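Local coordinates for protein alpha-amylase inhibitor 0.19 (PDB 1HSS) that inhibits alpha-amylases, animal enzymes among them, as a secreted wheat-kernel homodimer whose chains each carry five internal disulfides, at residues C54-K66 with A112-A124. Sequence-based numbering, arbitrary orientation.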
loop_
_atom_site.group_PDB
_atom_site.type_symbol
_atom_site.label_atom_id
_atom_site.label_comp_id
_atom_site.label_asym_id
_atom_site.label_seq_id
_atom_site.Cartn_x
_atom_site.Cartn_y
_atom_site.Cartn_z
ATOM N N CYS A 54 -5.721 6.226 9.909
ATOM C CA CYS A 54 -5.585 4.771 10.069
ATOM C C CYS A 54 -6.671 4.164 10.927
ATOM O O CYS A 54 -7.024 2.991 10.766
ATOM C CB CYS A 54 -4.251 4.427 10.702
ATOM S SG CYS A 54 -2.863 4.764 9.595
ATOM N N GLY A 55 -7.103 4.942 11.916
ATOM C CA GLY A 55 -8.246 4.580 12.727
ATOM C C GLY A 55 -9.564 4.499 11.981
ATOM O O GLY A 55 -10.314 3.533 12.172
ATOM N N ALA A 56 -9.834 5.484 11.116
ATOM C CA ALA A 56 -10.964 5.413 10.186
ATOM C C ALA A 56 -10.939 4.177 9.287
ATOM O O ALA A 56 -11.959 3.514 9.122
ATOM C CB ALA A 56 -11.021 6.641 9.351
ATOM N N LEU A 57 -9.762 3.834 8.771
ATOM C CA LEU A 57 -9.588 2.657 7.914
ATOM C C LEU A 57 -9.773 1.335 8.672
ATOM O O LEU A 57 -10.398 0.414 8.167
ATOM C CB LEU A 57 -8.204 2.687 7.238
ATOM C CG LEU A 57 -8.106 3.577 5.998
ATOM C CD1 LEU A 57 -6.668 3.849 5.664
ATOM C CD2 LEU A 57 -8.815 2.935 4.833
ATOM N N TYR A 58 -9.219 1.240 9.878
ATOM C CA TYR A 58 -9.407 0.070 10.743
ATOM C C TYR A 58 -10.899 -0.188 11.023
ATOM O O TYR A 58 -11.398 -1.300 10.840
ATOM C CB TYR A 58 -8.653 0.295 12.050
ATOM C CG TYR A 58 -8.428 -0.952 12.830
ATOM C CD1 TYR A 58 -9.413 -1.451 13.669
ATOM C CD2 TYR A 58 -7.242 -1.641 12.733
ATOM C CE1 TYR A 58 -9.221 -2.616 14.397
ATOM C CE2 TYR A 58 -7.035 -2.809 13.446
ATOM C CZ TYR A 58 -8.029 -3.298 14.284
ATOM O OH TYR A 58 -7.837 -4.460 15.014
ATOM N N SER A 59 -11.603 0.873 11.410
ATOM C CA SER A 59 -13.044 0.857 11.656
ATOM C C SER A 59 -13.825 0.384 10.440
ATOM O O SER A 59 -14.758 -0.400 10.566
ATOM C CB SER A 59 -13.521 2.264 12.060
ATOM O OG SER A 59 -14.930 2.348 12.191
ATOM N N MET A 60 -13.495 0.927 9.271
ATOM C CA MET A 60 -14.116 0.511 8.004
ATOM C C MET A 60 -13.955 -0.990 7.708
ATOM O O MET A 60 -14.938 -1.674 7.452
ATOM C CB MET A 60 -13.524 1.315 6.845
ATOM C CG MET A 60 -14.113 0.979 5.480
ATOM S SD MET A 60 -13.061 1.462 4.094
ATOM C CE MET A 60 -11.825 0.323 4.270
ATOM N N LEU A 61 -12.712 -1.484 7.767
ATOM C CA LEU A 61 -12.373 -2.887 7.525
ATOM C C LEU A 61 -13.066 -3.823 8.506
ATOM O O LEU A 61 -13.520 -4.895 8.128
ATOM C CB LEU A 61 -10.864 -3.077 7.642
ATOM C CG LEU A 61 -10.392 -4.489 7.344
ATOM C CD1 LEU A 61 -10.768 -4.823 5.915
ATOM C CD2 LEU A 61 -8.900 -4.590 7.572
ATOM N N ASP A 62 -13.044 -3.447 9.779
ATOM C CA ASP A 62 -13.719 -4.192 10.823
ATOM C C ASP A 62 -15.238 -4.288 10.568
ATOM O O ASP A 62 -15.804 -5.375 10.547
ATOM C CB ASP A 62 -13.419 -3.532 12.180
ATOM C CG ASP A 62 -13.968 -4.325 13.361
ATOM O OD1 ASP A 62 -13.384 -5.375 13.717
ATOM O OD2 ASP A 62 -14.987 -3.889 13.942
ATOM N N SER A 63 -15.875 -3.164 10.259
ATOM C CA SER A 63 -17.285 -3.175 9.855
ATOM C C SER A 63 -17.579 -4.083 8.655
ATOM O O SER A 63 -18.592 -4.774 8.631
ATOM C CB SER A 63 -17.768 -1.763 9.521
ATOM O OG SER A 63 -17.455 -0.870 10.565
ATOM N N MET A 64 -16.743 -4.019 7.623
ATOM C CA MET A 64 -16.932 -4.851 6.447
ATOM C C MET A 64 -16.877 -6.339 6.763
ATOM O O MET A 64 -17.724 -7.106 6.324
ATOM C CB MET A 64 -15.896 -4.481 5.388
ATOM C CG MET A 64 -16.141 -3.088 4.873
ATOM S SD MET A 64 -15.104 -2.559 3.530
ATOM C CE MET A 64 -15.797 -3.428 2.204
ATOM N N TYR A 65 -15.945 -6.719 7.624
ATOM C CA TYR A 65 -15.810 -8.104 8.052
ATOM C C TYR A 65 -16.884 -8.559 9.011
ATOM O O TYR A 65 -17.264 -9.726 9.016
ATOM C CB TYR A 65 -14.455 -8.312 8.694
ATOM C CG TYR A 65 -13.436 -8.727 7.695
ATOM C CD1 TYR A 65 -13.698 -9.767 6.823
ATOM C CD2 TYR A 65 -12.213 -8.091 7.619
ATOM C CE1 TYR A 65 -12.757 -10.182 5.905
ATOM C CE2 TYR A 65 -11.264 -8.489 6.696
ATOM C CZ TYR A 65 -11.539 -9.546 5.850
ATOM O OH TYR A 65 -10.566 -10.037 5.017
ATOM N N LYS A 66 -17.343 -7.636 9.846
ATOM C CA LYS A 66 -18.345 -7.933 10.864
ATOM C C LYS A 66 -19.774 -7.912 10.337
ATOM O O LYS A 66 -20.682 -8.439 10.979
ATOM C CB LYS A 66 -18.215 -6.954 12.027
ATOM C CG LYS A 66 -17.697 -7.590 13.304
ATOM C CD LYS A 66 -16.265 -7.176 13.614
ATOM C CE LYS A 66 -15.374 -8.386 13.891
ATOM N NZ LYS A 66 -15.160 -9.226 12.671
ATOM N N ALA A 112 4.137 8.588 7.955
ATOM C CA ALA A 112 4.212 7.519 6.950
ATOM C C ALA A 112 3.046 7.686 5.976
ATOM O O ALA A 112 2.291 8.641 6.099
ATOM C CB ALA A 112 4.145 6.153 7.627
ATOM N N TYR A 113 2.897 6.772 5.016
ATOM C CA TYR A 113 1.752 6.774 4.078
ATOM C C TYR A 113 0.895 5.515 4.190
ATOM O O TYR A 113 0.002 5.285 3.387
ATOM C CB TYR A 113 2.235 6.887 2.631
ATOM C CG TYR A 113 2.616 8.279 2.238
ATOM C CD1 TYR A 113 1.650 9.205 1.900
ATOM C CD2 TYR A 113 3.945 8.685 2.242
ATOM C CE1 TYR A 113 1.990 10.500 1.582
ATOM C CE2 TYR A 113 4.290 9.967 1.922
ATOM C CZ TYR A 113 3.306 10.869 1.595
ATOM O OH TYR A 113 3.648 12.149 1.260
ATOM N N VAL A 114 1.132 4.751 5.244
ATOM C CA VAL A 114 0.770 3.353 5.276
ATOM C C VAL A 114 0.380 3.037 6.738
ATOM O O VAL A 114 0.898 3.670 7.670
ATOM C CB VAL A 114 1.999 2.545 4.745
ATOM C CG1 VAL A 114 2.497 1.569 5.737
ATOM C CG2 VAL A 114 1.683 1.934 3.408
ATOM N N CYS A 115 -0.682 2.252 6.910
ATOM C CA CYS A 115 -1.234 1.941 8.232
ATOM C C CYS A 115 -0.917 0.528 8.722
ATOM O O CYS A 115 -1.727 -0.375 8.537
ATOM C CB CYS A 115 -2.756 2.111 8.215
ATOM S SG CYS A 115 -3.297 3.797 7.863
ATOM N N LYS A 116 0.116 0.387 9.546
ATOM C CA LYS A 116 0.552 -0.942 10.008
ATOM C C LYS A 116 -0.430 -1.660 10.938
ATOM O O LYS A 116 -0.526 -2.889 10.928
ATOM C CB LYS A 116 1.931 -0.869 10.671
ATOM C CG LYS A 116 1.965 -0.127 11.985
ATOM C CD LYS A 116 3.390 -0.056 12.508
ATOM C CE LYS A 116 3.503 0.864 13.717
ATOM N NZ LYS A 116 3.043 0.214 14.970
ATOM N N ASP A 117 -1.215 -0.885 11.681
ATOM C CA ASP A 117 -2.270 -1.437 12.532
ATOM C C ASP A 117 -3.383 -2.124 11.722
ATOM O O ASP A 117 -3.777 -3.243 12.035
ATOM C CB ASP A 117 -2.844 -0.336 13.447
ATOM C CG ASP A 117 -3.308 0.933 12.673
ATOM O OD1 ASP A 117 -2.570 1.446 11.793
ATOM O OD2 ASP A 117 -4.381 1.478 13.029
ATOM N N VAL A 118 -3.719 -1.537 10.576
ATOM C CA VAL A 118 -4.695 -2.111 9.651
ATOM C C VAL A 118 -4.150 -3.342 8.912
ATOM O O VAL A 118 -4.892 -4.278 8.633
ATOM C CB VAL A 118 -5.151 -1.043 8.620
ATOM C CG1 VAL A 118 -6.130 -1.646 7.609
ATOM C CG2 VAL A 118 -5.783 0.130 9.334
ATOM N N ALA A 119 -2.859 -3.332 8.571
ATOM C CA ALA A 119 -2.210 -4.491 7.946
ATOM C C ALA A 119 -2.142 -5.724 8.871
ATOM O O ALA A 119 -2.048 -6.865 8.419
ATOM C CB ALA A 119 -0.813 -4.111 7.477
ATOM N N ALA A 120 -2.228 -5.484 10.169
ATOM C CA ALA A 120 -2.173 -6.547 11.153
ATOM C C ALA A 120 -3.531 -6.951 11.734
ATOM O O ALA A 120 -3.603 -7.708 12.685
ATOM C CB ALA A 120 -1.242 -6.141 12.260
ATOM N N TYR A 121 -4.604 -6.394 11.199
ATOM C CA TYR A 121 -5.969 -6.764 11.582
ATOM C C TYR A 121 -6.170 -8.303 11.658
ATOM O O TYR A 121 -5.628 -9.043 10.835
ATOM C CB TYR A 121 -6.939 -6.113 10.576
ATOM C CG TYR A 121 -8.408 -6.332 10.841
ATOM C CD1 TYR A 121 -9.048 -7.463 10.353
ATOM C CD2 TYR A 121 -9.137 -5.440 11.610
ATOM C CE1 TYR A 121 -10.354 -7.708 10.630
ATOM C CE2 TYR A 121 -10.448 -5.673 11.899
ATOM C CZ TYR A 121 -11.053 -6.817 11.409
ATOM O OH TYR A 121 -12.366 -7.110 11.705
ATOM N N PRO A 122 -6.879 -8.811 12.695
ATOM C CA PRO A 122 -7.736 -8.135 13.668
ATOM C C PRO A 122 -7.045 -7.860 14.997
ATOM O O PRO A 122 -7.697 -7.621 16.005
ATOM C CB PRO A 122 -8.904 -9.107 13.844
ATOM C CG PRO A 122 -8.435 -10.414 13.294
ATOM C CD PRO A 122 -7.001 -10.264 12.865
ATOM N N ASP A 123 -5.720 -7.865 14.987
ATOM C CA ASP A 123 -4.947 -7.621 16.199
ATOM C C ASP A 123 -4.562 -6.140 16.423
ATOM O O ASP A 123 -5.179 -5.453 17.242
ATOM C CB ASP A 123 -3.702 -8.519 16.189
ATOM C CG ASP A 123 -4.059 -10.010 16.165
ATOM O OD1 ASP A 123 -4.519 -10.525 17.213
ATOM O OD2 ASP A 123 -3.929 -10.653 15.091
ATOM N N ALA A 124 -3.555 -5.653 15.700
ATOM C CA ALA A 124 -3.093 -4.270 15.850
ATOM C C ALA A 124 -4.074 -3.284 15.223
ATOM O O ALA A 124 -4.968 -2.775 15.896
ATOM C CB ALA A 124 -1.695 -4.101 15.224
HETATM O O HOH W 1 -12.244 -10.477 11.979
#
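Cys54 and Cys115 are joined by a disulfide, SG to SG 2.0 Å, which ties the C-terminal segment 112-124 to the start of segment 54-66; Cys115 is also the N-cap of the short helix 116-119. One helical turn further on, Val118 fits as a knob among Cys54, Leu57, Tyr58 and Leu61. Its beta-branch suits this place: CG2 reaches back to the backbone O of Cys54 (3.4 Å), while CG1 meets Leu61 CD2.

Aromatic contacts take over beyond it. Tyrosine suits position 121, offering a face to Leu61, an edge to Tyr58 and a hydroxyl to Asp62. The Tyr121 ring turns its CD2 edge onto a face of Tyr58 in a T-shaped stack, planes at 63°, and Leu61 CD2 makes a CH-pi contact over the Tyr121 face, 4.2 Å from the centroid. Tyr65 lies nearly parallel to Tyr121 but slid aside, touching CE1 through its CD2.

A hydrogen bond holds the far end of this ring. With CG anti to the backbone N (chi1 -177°), Tyr121 reaches obliquely over the helix and its OH donates to Asp62 OD1 (2.8 Å), on the anti side of the carboxylate and 34° out of its plane. A water accepts a bond from poorly ordered Lys66 NZ and gives a weak one to this hydroxyl.

Disulfide-tethered helices of this kind characterise the cereal trypsin/alpha-amylase inhibitor family of the prolamin clan.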